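Local coordinates for penicillin-binding protein PbpB (Mycobacterium tuberculosis, PDB 6KGH) that builds cross-linked peptidoglycan from lipid-linked precursors for the mycobacterial cell wall and binds penicillin, at residues 217-222 / 514-519; 359-364 / 389-394; 507-512 / 542-547; 22-27 / 196-201; 328-333 / 379-384. All coordinates share one frame; numbering follows the deposited sequence. Where two conformers were deposited one is given.

Interaction 1 of 5, residues 217-222 / 514-519; sequences GAHNVS and MLDNPA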
# COMPACT_ATOMS: atom_id res chain seq x y z
N GLY A 217 -2.35 -11.21 16.17
CA GLY A 217 -1.59 -10.66 17.28
C GLY A 217 -0.61 -9.55 16.93
O GLY A 217 0.19 -9.18 17.78
N ALA A 218 -0.65 -9.02 15.70
CA ALA A 218 0.20 -7.89 15.34
C ALA A 218 -0.07 -6.66 16.21
O ALA A 218 -1.17 -6.48 16.75
CB ALA A 218 0.01 -7.51 13.86
N HIS A 219 0.94 -5.78 16.31
CA HIS A 219 0.76 -4.51 17.01
C HIS A 219 -0.26 -3.64 16.29
O HIS A 219 -0.96 -2.83 16.91
CB HIS A 219 2.06 -3.70 17.07
CG HIS A 219 3.19 -4.34 17.81
ND1 HIS A 219 4.47 -3.81 17.77
CD2 HIS A 219 3.25 -5.43 18.61
CE1 HIS A 219 5.27 -4.56 18.50
NE2 HIS A 219 4.56 -5.55 19.02
N ASN A 220 -0.26 -3.70 14.96
CA ASN A 220 -1.18 -2.92 14.13
C ASN A 220 -1.19 -3.53 12.74
O ASN A 220 -0.27 -4.26 12.36
CB ASN A 220 -0.82 -1.43 14.09
CG ASN A 220 0.66 -1.19 13.89
OD1 ASN A 220 1.43 -1.01 14.85
ND2 ASN A 220 1.07 -1.20 12.63
N VAL A 221 -2.26 -3.26 12.00
CA VAL A 221 -2.43 -3.77 10.65
C VAL A 221 -2.99 -2.62 9.82
O VAL A 221 -3.74 -1.78 10.33
CB VAL A 221 -3.37 -5.01 10.60
CG1 VAL A 221 -3.61 -5.51 9.13
CG2 VAL A 221 -2.81 -6.16 11.46
N SER A 222 -2.59 -2.56 8.55
CA SER A 222 -3.12 -1.56 7.63
C SER A 222 -3.18 -2.17 6.24
O SER A 222 -2.50 -3.15 5.94
CB SER A 222 -2.26 -0.29 7.64
OG SER A 222 -0.89 -0.61 7.51
N MET A 514 0.23 -4.39 5.41
CA MET A 514 1.35 -4.53 6.33
C MET A 514 0.84 -4.99 7.69
O MET A 514 -0.17 -4.47 8.18
CB MET A 514 2.14 -3.22 6.46
CG MET A 514 3.40 -3.37 7.32
SD MET A 514 3.12 -3.13 9.11
CE MET A 514 3.13 -1.35 9.25
N LEU A 515 1.55 -5.96 8.28
CA LEU A 515 1.33 -6.44 9.64
C LEU A 515 2.56 -6.12 10.47
O LEU A 515 3.67 -6.48 10.09
CB LEU A 515 1.11 -7.96 9.67
CG LEU A 515 -0.22 -8.64 9.34
CD1 LEU A 515 -0.92 -7.94 8.24
CD2 LEU A 515 0.00 -10.13 8.96
N ASP A 516 2.37 -5.47 11.61
CA ASP A 516 3.48 -5.10 12.47
C ASP A 516 3.74 -6.23 13.47
O ASP A 516 3.06 -6.34 14.49
CB ASP A 516 3.18 -3.79 13.18
CG ASP A 516 4.30 -3.34 14.12
OD1 ASP A 516 5.27 -4.11 14.37
OD2 ASP A 516 4.20 -2.20 14.60
N ASN A 517 4.72 -7.07 13.16
CA ASN A 517 5.16 -8.15 14.04
C ASN A 517 4.03 -9.07 14.49
O ASN A 517 3.76 -9.19 15.69
CB ASN A 517 5.90 -7.58 15.25
CG ASN A 517 6.78 -8.64 15.91
OD1 ASN A 517 7.44 -9.43 15.23
ND2 ASN A 517 6.79 -8.66 17.23
N PRO A 518 3.37 -9.76 13.56
CA PRO A 518 2.33 -10.71 13.96
C PRO A 518 2.95 -11.94 14.61
O PRO A 518 4.08 -12.33 14.32
CB PRO A 518 1.66 -11.08 12.63
CG PRO A 518 2.80 -10.99 11.64
CD PRO A 518 3.67 -9.84 12.12
N ALA A 519 2.18 -12.55 15.52
CA ALA A 519 2.54 -13.83 16.12
C ALA A 519 1.95 -15.00 15.35
O ALA A 519 2.44 -16.13 15.49
CB ALA A 519 2.07 -13.88 17.58
O HOH W 1 0.08 -1.79 10.01
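Val-221 and Leu-515 stand side by side and point the same way, the CG1 methyl of Val-221 3.7 Å from CD1 of Leu-515. They form a non-hydrogen-bonded pair of two antiparallel strands, and their side chains share the sheet face that Val-209 and Lys-213 of helix 199-216 also cover. Ser-222 and Met-514, the next pair, face the other way and are joined by two backbone bonds, Met-514 N to Ser-222 O being 3.0 Å. A water on that face joins Ser-222 OG to Met-514 O. Where the strands end, Asp-516 reaches over the loop. With CG anti to the backbone N (chi1 179°), its carboxylate lies obliquely against the imidazole of His-219, the two planes 59° apart, and OD1 is 3.5 Å from His-219 ND1. Gln-481 supplies a hydrogen bond to the same OD1. Backbone bonds keep the two segments together here: His-219 N donates to Asp-516 O (2.8 Å), and Asp-516 N to Asn-220 O. Beyond them the CB of Ala-218 packs 4.1 Å from that of Pro-518. Such pairing of the domain's first strand with its last, inside an antiparallel sheet, is a hallmark of the penicillin-binding transpeptidase and serine beta-lactamase fold.

Interaction 2 of 5, residues 359-364 / 389-394; sequences PGESAG and TLLQMT. With NA (sodium ion), chain E.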
# COMPACT_ATOMS: atom_id res chain seq x y z
N PRO A 359 -3.12 14.82 4.92
CA PRO A 359 -2.13 15.45 5.80
C PRO A 359 -1.23 14.40 6.45
O PRO A 359 -1.63 13.26 6.67
CB PRO A 359 -2.98 16.16 6.86
CG PRO A 359 -4.25 15.34 6.93
CD PRO A 359 -4.47 14.83 5.50
N GLY A 360 -0.00 14.81 6.75
CA GLY A 360 0.92 13.96 7.46
C GLY A 360 1.60 12.91 6.62
O GLY A 360 2.19 11.99 7.19
N GLU A 361 1.54 12.99 5.28
CA GLU A 361 2.18 11.98 4.45
C GLU A 361 3.69 11.99 4.65
O GLU A 361 4.33 13.03 4.52
CB GLU A 361 1.86 12.18 2.96
CG GLU A 361 2.46 11.01 2.14
CD GLU A 361 2.27 11.11 0.63
OE1 GLU A 361 1.88 12.17 0.14
OE2 GLU A 361 2.55 10.10 -0.06
N SER A 362 4.27 10.82 4.93
CA SER A 362 5.72 10.72 4.98
C SER A 362 6.31 10.47 3.60
O SER A 362 5.70 9.81 2.75
CB SER A 362 6.18 9.61 5.93
OG SER A 362 7.57 9.37 5.77
N ALA A 363 7.52 10.98 3.38
CA ALA A 363 8.24 10.70 2.14
C ALA A 363 8.99 9.38 2.17
O ALA A 363 9.51 8.96 1.12
CB ALA A 363 9.22 11.83 1.82
N GLY A 364 9.07 8.72 3.32
CA GLY A 364 9.94 7.57 3.39
C GLY A 364 11.38 8.05 3.34
O GLY A 364 11.68 9.23 3.54
N THR A 389 6.21 4.11 2.96
CA THR A 389 4.87 3.97 3.50
C THR A 389 4.14 2.83 2.78
O THR A 389 4.55 2.37 1.71
CB THR A 389 4.08 5.27 3.34
OG1 THR A 389 3.93 5.55 1.95
CG2 THR A 389 4.82 6.44 4.01
N LEU A 390 3.04 2.40 3.39
CA LEU A 390 2.18 1.41 2.74
C LEU A 390 1.68 1.93 1.40
O LEU A 390 1.53 1.16 0.44
CB LEU A 390 0.99 1.07 3.66
CG LEU A 390 0.09 -0.06 3.13
CD1 LEU A 390 0.92 -1.33 2.87
CD2 LEU A 390 -1.06 -0.38 4.10
N LEU A 391 1.36 3.22 1.32
CA LEU A 391 0.85 3.78 0.07
C LEU A 391 1.91 3.75 -1.02
O LEU A 391 1.64 3.36 -2.17
CB LEU A 391 0.35 5.21 0.30
CG LEU A 391 -0.26 5.90 -0.93
CD1 LEU A 391 -1.51 5.18 -1.44
CD2 LEU A 391 -0.60 7.34 -0.56
N GLN A 392 3.14 4.16 -0.69
CA GLN A 392 4.24 4.06 -1.64
C GLN A 392 4.45 2.63 -2.09
O GLN A 392 4.68 2.37 -3.28
CB GLN A 392 5.54 4.59 -1.02
CG GLN A 392 5.58 6.09 -0.78
CD GLN A 392 6.88 6.51 -0.11
OE1 GLN A 392 7.37 5.81 0.78
NE2 GLN A 392 7.46 7.62 -0.55
N MET A 393 4.42 1.68 -1.14
CA MET A 393 4.59 0.27 -1.47
C MET A 393 3.52 -0.18 -2.45
O MET A 393 3.82 -0.79 -3.49
CB MET A 393 4.53 -0.59 -0.18
CG MET A 393 4.73 -2.10 -0.41
SD MET A 393 4.32 -3.07 1.05
CE MET A 393 2.64 -3.53 0.75
N THR A 394 2.26 0.13 -2.14
CA THR A 394 1.16 -0.24 -3.03
C THR A 394 1.25 0.50 -4.37
O THR A 394 0.91 -0.07 -5.41
CB THR A 394 -0.17 0.04 -2.33
OG1 THR A 394 -0.11 -0.48 -1.00
CG2 THR A 394 -1.33 -0.64 -3.05
NA NA E . 10.09 5.57 -0.07
O HOH W 2 3.87 8.18 1.16
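Thr-389 turns its CG2 methyl onto the 359-364 loop, 3.9 Å from CB of Ser-362. Its hydroxyl lies between the backbone N and the carbonyl carbon (chi1 64°), where it can cap the helix that follows by accepting from Gln-392 N at 3.1 Å. The same OG1 donates to a water, which in turn donates to Ser-362 O and to Glu-361 OE2, the latter at 2.6 Å; Thr-354 also bonds that carboxylate oxygen. Leu-391, in the first turn of the helix, brings CD2 to 4.2 Å from Glu-361 OE2. Gln-392 then spends its whole amide. NE2 donates to Ala-363 O (3.0 Å), arriving above the carbonyl plane instead of at a lone pair, and gives a second bond to Gln-352 O. OE1 accepts from Thr-389 N, completing a capping box, and also binds the sodium ion at 2.9 Å. On the loop side, Ser-362 OG accepts from Gly-364 N in an ST turn that shapes the backbone next to Ala-363 O. Two bonds from NE2 and two partners at OE1 should fix the rotation of the Gln-392 amide, and the cation would probably polarise it, making NE2 a better donor to the loop carbonyls.

Interaction 3 of 5, residues 507-512 / 542-547; sequences PRYVIG and MQRENV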
# COMPACT_ATOMS: atom_id res chain seq x y z
N PRO A 507 -5.49 -6.49 -14.86
CA PRO A 507 -5.32 -5.77 -13.58
C PRO A 507 -6.47 -4.81 -13.31
O PRO A 507 -6.69 -3.86 -14.06
CB PRO A 507 -4.00 -5.02 -13.77
CG PRO A 507 -3.25 -5.87 -14.80
CD PRO A 507 -4.35 -6.26 -15.76
N ARG A 508 -7.20 -5.06 -12.22
CA ARG A 508 -8.26 -4.18 -11.76
C ARG A 508 -7.96 -3.50 -10.43
O ARG A 508 -8.25 -2.31 -10.24
CB ARG A 508 -9.58 -4.96 -11.62
CG ARG A 508 -10.10 -5.59 -12.91
CD ARG A 508 -11.16 -6.66 -12.58
NE ARG A 508 -11.62 -7.44 -13.74
CZ ARG A 508 -12.77 -7.21 -14.37
NH1 ARG A 508 -13.57 -6.24 -13.97
NH2 ARG A 508 -13.12 -7.97 -15.41
N TYR A 509 -7.41 -4.25 -9.48
CA TYR A 509 -7.20 -3.76 -8.12
C TYR A 509 -5.78 -4.08 -7.69
O TYR A 509 -5.25 -5.14 -8.02
CB TYR A 509 -8.17 -4.41 -7.14
CG TYR A 509 -9.62 -4.16 -7.46
CD1 TYR A 509 -10.20 -2.93 -7.18
CD2 TYR A 509 -10.41 -5.15 -8.03
CE1 TYR A 509 -11.54 -2.69 -7.48
CE2 TYR A 509 -11.74 -4.93 -8.32
CZ TYR A 509 -12.30 -3.70 -8.04
OH TYR A 509 -13.62 -3.48 -8.34
N VAL A 510 -5.18 -3.15 -6.95
CA VAL A 510 -3.87 -3.35 -6.36
C VAL A 510 -4.06 -3.28 -4.85
O VAL A 510 -4.67 -2.33 -4.34
CB VAL A 510 -2.86 -2.31 -6.85
CG1 VAL A 510 -1.49 -2.60 -6.28
CG2 VAL A 510 -2.85 -2.26 -8.39
N ILE A 511 -3.55 -4.28 -4.14
CA ILE A 511 -3.81 -4.40 -2.71
C ILE A 511 -2.47 -4.49 -2.00
O ILE A 511 -1.65 -5.36 -2.32
CB ILE A 511 -4.68 -5.62 -2.38
CG1 ILE A 511 -6.02 -5.52 -3.10
CG2 ILE A 511 -4.85 -5.75 -0.84
CD1 ILE A 511 -6.76 -6.85 -3.23
N GLY A 512 -2.28 -3.63 -1.01
CA GLY A 512 -1.09 -3.67 -0.17
C GLY A 512 -1.45 -3.76 1.30
O GLY A 512 -2.34 -3.05 1.77
N MET A 542 -13.34 -9.83 -6.44
CA MET A 542 -13.69 -10.53 -7.67
C MET A 542 -15.15 -10.96 -7.66
O MET A 542 -15.87 -10.77 -8.66
CB MET A 542 -12.78 -11.75 -7.86
CG MET A 542 -11.30 -11.41 -8.00
SD MET A 542 -10.91 -10.45 -9.47
CE MET A 542 -11.08 -8.74 -8.95
N GLN A 543 -15.62 -11.54 -6.56
CA GLN A 543 -16.98 -12.05 -6.50
C GLN A 543 -18.00 -10.92 -6.61
O GLN A 543 -18.96 -11.01 -7.38
CB GLN A 543 -17.19 -12.86 -5.21
CG GLN A 543 -16.51 -14.24 -5.24
CD GLN A 543 -16.14 -14.76 -3.85
OE1 GLN A 543 -16.57 -14.22 -2.83
NE2 GLN A 543 -15.34 -15.83 -3.81
N ARG A 544 -17.78 -9.83 -5.88
CA ARG A 544 -18.79 -8.77 -5.82
C ARG A 544 -18.99 -8.08 -7.16
O ARG A 544 -20.04 -7.47 -7.38
CB ARG A 544 -18.40 -7.73 -4.76
CG ARG A 544 -17.33 -6.77 -5.20
CD ARG A 544 -16.90 -5.81 -4.07
NE ARG A 544 -17.82 -4.70 -3.84
CZ ARG A 544 -17.79 -3.54 -4.49
NH1 ARG A 544 -16.90 -3.32 -5.46
NH2 ARG A 544 -18.66 -2.59 -4.19
N GLU A 545 -18.01 -8.15 -8.06
CA GLU A 545 -18.17 -7.65 -9.42
C GLU A 545 -18.38 -8.77 -10.43
O GLU A 545 -18.39 -8.52 -11.64
CB GLU A 545 -16.97 -6.80 -9.82
CG GLU A 545 -17.06 -5.37 -9.31
CD GLU A 545 -16.11 -4.45 -10.04
OE1 GLU A 545 -15.01 -4.91 -10.44
OE2 GLU A 545 -16.47 -3.27 -10.24
N ASN A 546 -18.55 -10.01 -9.96
CA ASN A 546 -18.70 -11.18 -10.83
C ASN A 546 -17.67 -11.16 -11.95
O ASN A 546 -18.00 -11.21 -13.14
CB ASN A 546 -20.12 -11.28 -11.36
CG ASN A 546 -21.15 -11.27 -10.24
OD1 ASN A 546 -21.73 -10.23 -9.92
ND2 ASN A 546 -21.35 -12.43 -9.62
N VAL A 547 -16.41 -11.03 -11.57
CA VAL A 547 -15.35 -11.16 -12.56
C VAL A 547 -15.28 -12.61 -13.02
O VAL A 547 -15.30 -13.52 -12.18
CB VAL A 547 -14.01 -10.70 -11.98
CG1 VAL A 547 -12.90 -10.86 -13.00
CG2 VAL A 547 -14.09 -9.24 -11.49
O HOH W 3 -13.20 -3.96 -12.22
O HOH W 4 -15.04 -5.39 -6.74
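Tyr-509 OH and Glu-545 OE1 are 2.9 Å apart, a weak hydrogen bond whose proton may instead go to another acceptor. A water 2.9 Å from the phenol oxygen of Tyr-509 accepts from Arg-544 NH1, so OH sits between the carboxylate and a solvent link to the guanidinium. Ring and carboxylate planes stand 53° apart, with OE1 near the plane of the ring at its edge. A second water, donating to OE1 at 2.7 Å and accepting from Arg-508 NH1 at 2.9 Å, bridges two opposite charges that remain 4.0 Å apart between Arg-508 NH1 and Glu-545 OE1, too far for a salt bridge. This water lies in the guanidinium plane, at the edge of the group. Val-547 takes one face of it: CG2 lies over the centre, 3.8 Å from Arg-508 CZ, while CG1 approaches NE. The Arg-508 chain, extended from CG to NE, carries the flat head out to that valine. Deeper in, Met-542, bent at chi2 and chi3, swings its CE methyl to the edge of the tyrosine ring, 3.8 Å from CD2 of Tyr-509. Arg-508 and Tyr-509 both face Ala-502 in a classic beta bulge, which turns both side chains toward the helix end. That end is a Schellman motif with Asn-546 as its C-prime residue, the close of the C-terminal helix 531-544 packed on the transpeptidase sheet.

Interaction 4 of 5, residues 22-27 / 196-201; sequences VDRNND and TLDNDI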
# COMPACT_ATOMS: atom_id res chain seq x y z
N VAL A 22 -18.06 13.10 1.06
CA VAL A 22 -18.77 11.94 0.55
C VAL A 22 -17.78 11.05 -0.18
O VAL A 22 -16.70 11.49 -0.59
CB VAL A 22 -19.93 12.33 -0.38
CG1 VAL A 22 -20.89 13.32 0.33
CG2 VAL A 22 -19.39 12.93 -1.66
N ASP A 23 -18.16 9.79 -0.37
CA ASP A 23 -17.33 8.88 -1.14
C ASP A 23 -17.64 9.04 -2.63
O ASP A 23 -18.45 9.88 -3.03
CB ASP A 23 -17.52 7.45 -0.64
CG ASP A 23 -18.75 6.73 -1.22
OD1 ASP A 23 -19.65 7.37 -1.83
OD2 ASP A 23 -18.81 5.50 -1.02
N ARG A 24 -16.98 8.23 -3.47
CA ARG A 24 -17.06 8.41 -4.92
C ARG A 24 -18.48 8.30 -5.44
O ARG A 24 -18.79 8.86 -6.50
CB ARG A 24 -16.13 7.41 -5.64
CG ARG A 24 -16.56 5.96 -5.59
CD ARG A 24 -15.45 5.00 -6.15
NE ARG A 24 -15.17 5.26 -7.56
CZ ARG A 24 -14.05 5.81 -8.04
NH1 ARG A 24 -13.06 6.17 -7.22
NH2 ARG A 24 -13.92 6.00 -9.34
N ASN A 25 -19.37 7.61 -4.71
CA ASN A 25 -20.77 7.48 -5.11
C ASN A 25 -21.70 8.37 -4.29
O ASN A 25 -22.90 8.11 -4.23
CB ASN A 25 -21.19 6.02 -5.00
CG ASN A 25 -20.32 5.12 -5.84
OD1 ASN A 25 -20.05 5.42 -6.99
ND2 ASN A 25 -19.86 4.02 -5.26
N ASN A 26 -21.16 9.42 -3.67
CA ASN A 26 -21.90 10.38 -2.87
C ASN A 26 -22.50 9.79 -1.60
O ASN A 26 -23.37 10.41 -0.99
CB ASN A 26 -23.00 11.07 -3.69
CG ASN A 26 -22.49 12.31 -4.36
OD1 ASN A 26 -21.84 12.24 -5.41
ND2 ASN A 26 -22.76 13.46 -3.75
N ASP A 27 -22.05 8.62 -1.17
CA ASP A 27 -22.42 8.13 0.15
C ASP A 27 -21.73 9.00 1.20
O ASP A 27 -20.52 9.20 1.14
CB ASP A 27 -22.02 6.67 0.31
CG ASP A 27 -22.66 6.02 1.52
OD1 ASP A 27 -23.84 6.35 1.79
OD2 ASP A 27 -21.99 5.21 2.21
N THR A 196 -12.17 9.53 -3.58
CA THR A 196 -12.09 8.34 -4.43
C THR A 196 -12.54 7.08 -3.73
O THR A 196 -12.72 6.05 -4.39
CB THR A 196 -10.66 8.13 -4.90
OG1 THR A 196 -9.81 7.95 -3.75
CG2 THR A 196 -10.16 9.30 -5.77
N LEU A 197 -12.68 7.12 -2.40
CA LEU A 197 -13.03 5.93 -1.64
C LEU A 197 -14.38 5.38 -2.09
O LEU A 197 -15.30 6.13 -2.44
CB LEU A 197 -13.12 6.23 -0.14
CG LEU A 197 -11.85 6.62 0.63
CD1 LEU A 197 -12.23 6.90 2.09
CD2 LEU A 197 -10.80 5.52 0.54
N ASP A 198 -14.49 4.07 -2.06
CA ASP A 198 -15.76 3.37 -2.19
C ASP A 198 -16.10 2.83 -0.81
O ASP A 198 -15.42 1.93 -0.30
CB ASP A 198 -15.64 2.25 -3.23
CG ASP A 198 -16.94 1.51 -3.46
OD1 ASP A 198 -17.62 1.14 -2.48
OD2 ASP A 198 -17.26 1.30 -4.64
N ASN A 199 -17.16 3.38 -0.21
CA ASN A 199 -17.49 3.05 1.18
C ASN A 199 -17.76 1.57 1.37
O ASN A 199 -17.50 1.04 2.45
CB ASN A 199 -18.69 3.87 1.66
CG ASN A 199 -18.31 5.25 2.09
OD1 ASN A 199 -17.14 5.64 2.03
ND2 ASN A 199 -19.30 6.02 2.52
N ASP A 200 -18.31 0.89 0.36
CA ASP A 200 -18.53 -0.55 0.46
C ASP A 200 -17.20 -1.29 0.59
O ASP A 200 -17.07 -2.21 1.40
CB ASP A 200 -19.29 -1.07 -0.76
CG ASP A 200 -20.71 -0.53 -0.86
OD1 ASP A 200 -21.28 -0.09 0.16
OD2 ASP A 200 -21.26 -0.57 -1.99
N ILE A 201 -16.23 -0.93 -0.25
CA ILE A 201 -14.92 -1.56 -0.20
C ILE A 201 -14.19 -1.15 1.08
O ILE A 201 -13.59 -1.98 1.77
CB ILE A 201 -14.12 -1.19 -1.45
CG1 ILE A 201 -14.85 -1.66 -2.72
CG2 ILE A 201 -12.70 -1.76 -1.37
CD1 ILE A 201 -14.17 -1.26 -4.01
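Asp-23 CA lies 5.2 Å from Leu-197 CA and Arg-24 CA 5.0 Å from Thr-196 CA, and one nearly straight backbone bond, Arg-24 N to Leu-197 O (2.9 Å, 177° at the hydrogen), ties the type I turn of residues 23-26 to the chain entering helix 199-216. The carboxylate of Asp-23 works in two directions. Its OD2 uses the anti lone pair to accept from Asn-199 N at 2.8 Å, in the first turn of that helix. Its OD1 closes the turn on its own side, accepting from Asn-25 N (an Asx turn) and from Asp-27 N, the two donors coming from opposite faces of the carboxylate plane. Three backbone N-H groups therefore hold this buried side chain, which probably favours its charged form. Asn-199 adds a side-chain bond beside it: ND2 donates to Asp-27 OD2 at 2.8 Å, with the acceptor in the amide plane but the donor above the carboxylate, the two planes being 70° apart. At the other edge, Arg-24 leaves its backbone with chi1 at 70° and bends at chi3, which brings NH1 to Thr-196 O (2.9 Å). That carbonyl oxygen lies in the guanidinium plane, and Glu-232 forms a salt bridge with the same NH1. Asp-198 CB packs 4.0 Å from CD of Arg-24, while its own OD1 caps the helix through weak bonds to Asp-200 N and Ile-201 N. An Asx turn locked onto a helix N-terminus thus joins the connection after strand 21-22 in the N-terminal part to helix 199-216, which packs against the transpeptidase sheet.

Interaction 5 of 5, residues 328-333 / 379-384; sequences GTLMLS and NLPIGQ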
# COMPACT_ATOMS: atom_id res chain seq x y z
N GLY A 328 19.73 -14.89 -4.60
CA GLY A 328 19.39 -14.79 -6.02
C GLY A 328 19.04 -13.37 -6.43
O GLY A 328 19.37 -12.93 -7.54
N THR A 329 18.36 -12.64 -5.54
CA THR A 329 18.05 -11.23 -5.84
C THR A 329 19.33 -10.43 -6.03
O THR A 329 19.44 -9.63 -6.97
CB THR A 329 17.18 -10.65 -4.72
OG1 THR A 329 15.92 -11.33 -4.71
CG2 THR A 329 16.92 -9.13 -4.93
N LEU A 330 20.32 -10.67 -5.18
CA LEU A 330 21.53 -9.85 -5.22
C LEU A 330 22.40 -10.19 -6.43
O LEU A 330 22.99 -9.30 -7.04
CB LEU A 330 22.32 -9.99 -3.92
CG LEU A 330 21.73 -9.34 -2.66
CD1 LEU A 330 22.59 -9.68 -1.44
CD2 LEU A 330 21.59 -7.82 -2.81
N MET A 331 22.48 -11.49 -6.78
CA MET A 331 23.21 -11.88 -7.98
C MET A 331 22.61 -11.23 -9.23
O MET A 331 23.34 -10.72 -10.08
CB MET A 331 23.23 -13.41 -8.11
CG MET A 331 23.98 -14.10 -6.98
SD MET A 331 25.77 -13.87 -7.06
CE MET A 331 26.22 -15.40 -7.90
N LEU A 332 21.28 -11.26 -9.36
CA LEU A 332 20.62 -10.58 -10.47
C LEU A 332 20.84 -9.07 -10.40
O LEU A 332 20.98 -8.41 -11.44
CB LEU A 332 19.12 -10.88 -10.45
CG LEU A 332 18.71 -12.32 -10.76
CD1 LEU A 332 17.22 -12.48 -10.51
CD2 LEU A 332 19.11 -12.68 -12.24
N SER A 333 20.84 -8.50 -9.19
CA SER A 333 21.00 -7.06 -9.04
C SER A 333 22.41 -6.62 -9.45
O SER A 333 22.59 -5.50 -9.93
CB SER A 333 20.68 -6.64 -7.59
OG SER A 333 19.31 -6.89 -7.26
N ASN A 379 22.22 -4.25 0.44
CA ASN A 379 21.06 -4.16 1.32
C ASN A 379 19.79 -3.70 0.61
O ASN A 379 18.74 -4.29 0.80
CB ASN A 379 21.36 -3.21 2.49
CG ASN A 379 22.22 -3.89 3.55
OD1 ASN A 379 21.73 -4.69 4.34
ND2 ASN A 379 23.52 -3.62 3.52
N LEU A 380 19.88 -2.63 -0.20
CA LEU A 380 18.67 -2.07 -0.80
C LEU A 380 17.89 -3.05 -1.66
O LEU A 380 16.65 -3.06 -1.55
CB LEU A 380 19.02 -0.82 -1.63
CG LEU A 380 19.53 0.42 -0.89
CD1 LEU A 380 19.63 1.58 -1.88
CD2 LEU A 380 18.66 0.78 0.31
N PRO A 381 18.50 -3.87 -2.52
CA PRO A 381 17.69 -4.76 -3.37
C PRO A 381 16.86 -5.77 -2.59
O PRO A 381 15.82 -6.21 -3.10
CB PRO A 381 18.74 -5.44 -4.27
CG PRO A 381 19.87 -4.42 -4.34
CD PRO A 381 19.92 -3.90 -2.91
N ILE A 382 17.26 -6.14 -1.37
CA ILE A 382 16.43 -7.04 -0.56
C ILE A 382 15.61 -6.27 0.47
O ILE A 382 15.04 -6.87 1.39
CB ILE A 382 17.28 -8.14 0.10
CG1 ILE A 382 18.34 -7.54 1.01
CG2 ILE A 382 17.91 -9.08 -0.96
CD1 ILE A 382 19.11 -8.59 1.82
N GLY A 383 15.53 -4.95 0.34
CA GLY A 383 14.61 -4.14 1.10
C GLY A 383 15.09 -3.67 2.45
O GLY A 383 14.26 -3.33 3.29
N GLN A 384 16.40 -3.69 2.70
CA GLN A 384 16.96 -3.22 3.96
C GLN A 384 17.70 -1.91 3.71
O GLN A 384 18.32 -1.75 2.66
CB GLN A 384 17.94 -4.24 4.57
CG GLN A 384 17.31 -5.50 5.16
CD GLN A 384 18.34 -6.49 5.73
OE1 GLN A 384 19.55 -6.38 5.48
NE2 GLN A 384 17.86 -7.45 6.50
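Thr-329 has its CG2 anti to the backbone N (chi1 -65°), which lays that methyl over the 379-384 turn, 3.6 Å from Pro-381 O and 4.1 Å from CG2 of Ile-382. The threonine hydroxyl is thereby turned back along its own helix, where it bonds to Ser-325 O. Ile-382 answers with CG1 between its backbone N and carbonyl carbon (chi1 60°), leaving CG2 as the branch that meets the helix; this one methyl also lies 4.2 Å from CG of Leu-330. The Leu-330 side chain crosses the proline at about a right angle, its CD2 methyl 4.0 Å from CB of Pro-381. One helical turn on, Ser-333 offers its hydroxyl oxygen to the flank of the same ring, OG to Pro-381 CB being 3.4 Å. Helix 326-336 and this turn both belong to the all-helical side of the transpeptidase domain, and the turn itself is a Schellman motif: Gly-383, with positive phi, is its C-prime residue, Gly-383 N bonding to Leu-380 O and Gln-384 N to Asn-379 O. The side chain of Ile-382 lies about 6 Å from that of Ser-269, which places the turn beside the presumed nucleophile. No hydrogen bond crosses between the two segments. Ser-333 OG donates instead to Thr-329 O, 2.8 Å away and from above the carbonyl plane; that oxygen also receives Ser-333 N. Ala-275 of helix 272-281, the helix just after the serine, touches both Thr-329 and Ser-333, and Tyr-341 packs on Pro-381 from helix 338-347.

How the interactions relate
Interactions 1 and 3 use opposite ends of strand 509-516, their centres about 24 Å apart. Interaction 2 bridges them through helix 390-401: Leu-390 CD2 lies 3.4 Å from Ser-222 OG of interaction 1, and Thr-394 OG1 3.4 Å from Gly-512 CA of interaction 3. Interaction 4 meets interaction 3 where Arg-544 NH1 packs 3.7 Å from Ile-201 CD1, and its helix 199-216 leads along the chain to the strand of interaction 1. Interaction 5 touches none of the others and lies about 39 Å, centre to centre, from interaction 4, across the chain's centre. It is nearest the presumed nucleophile Ser-269, whereas the Met-514 side chain of interaction 1 is about 12 Å from that serine's.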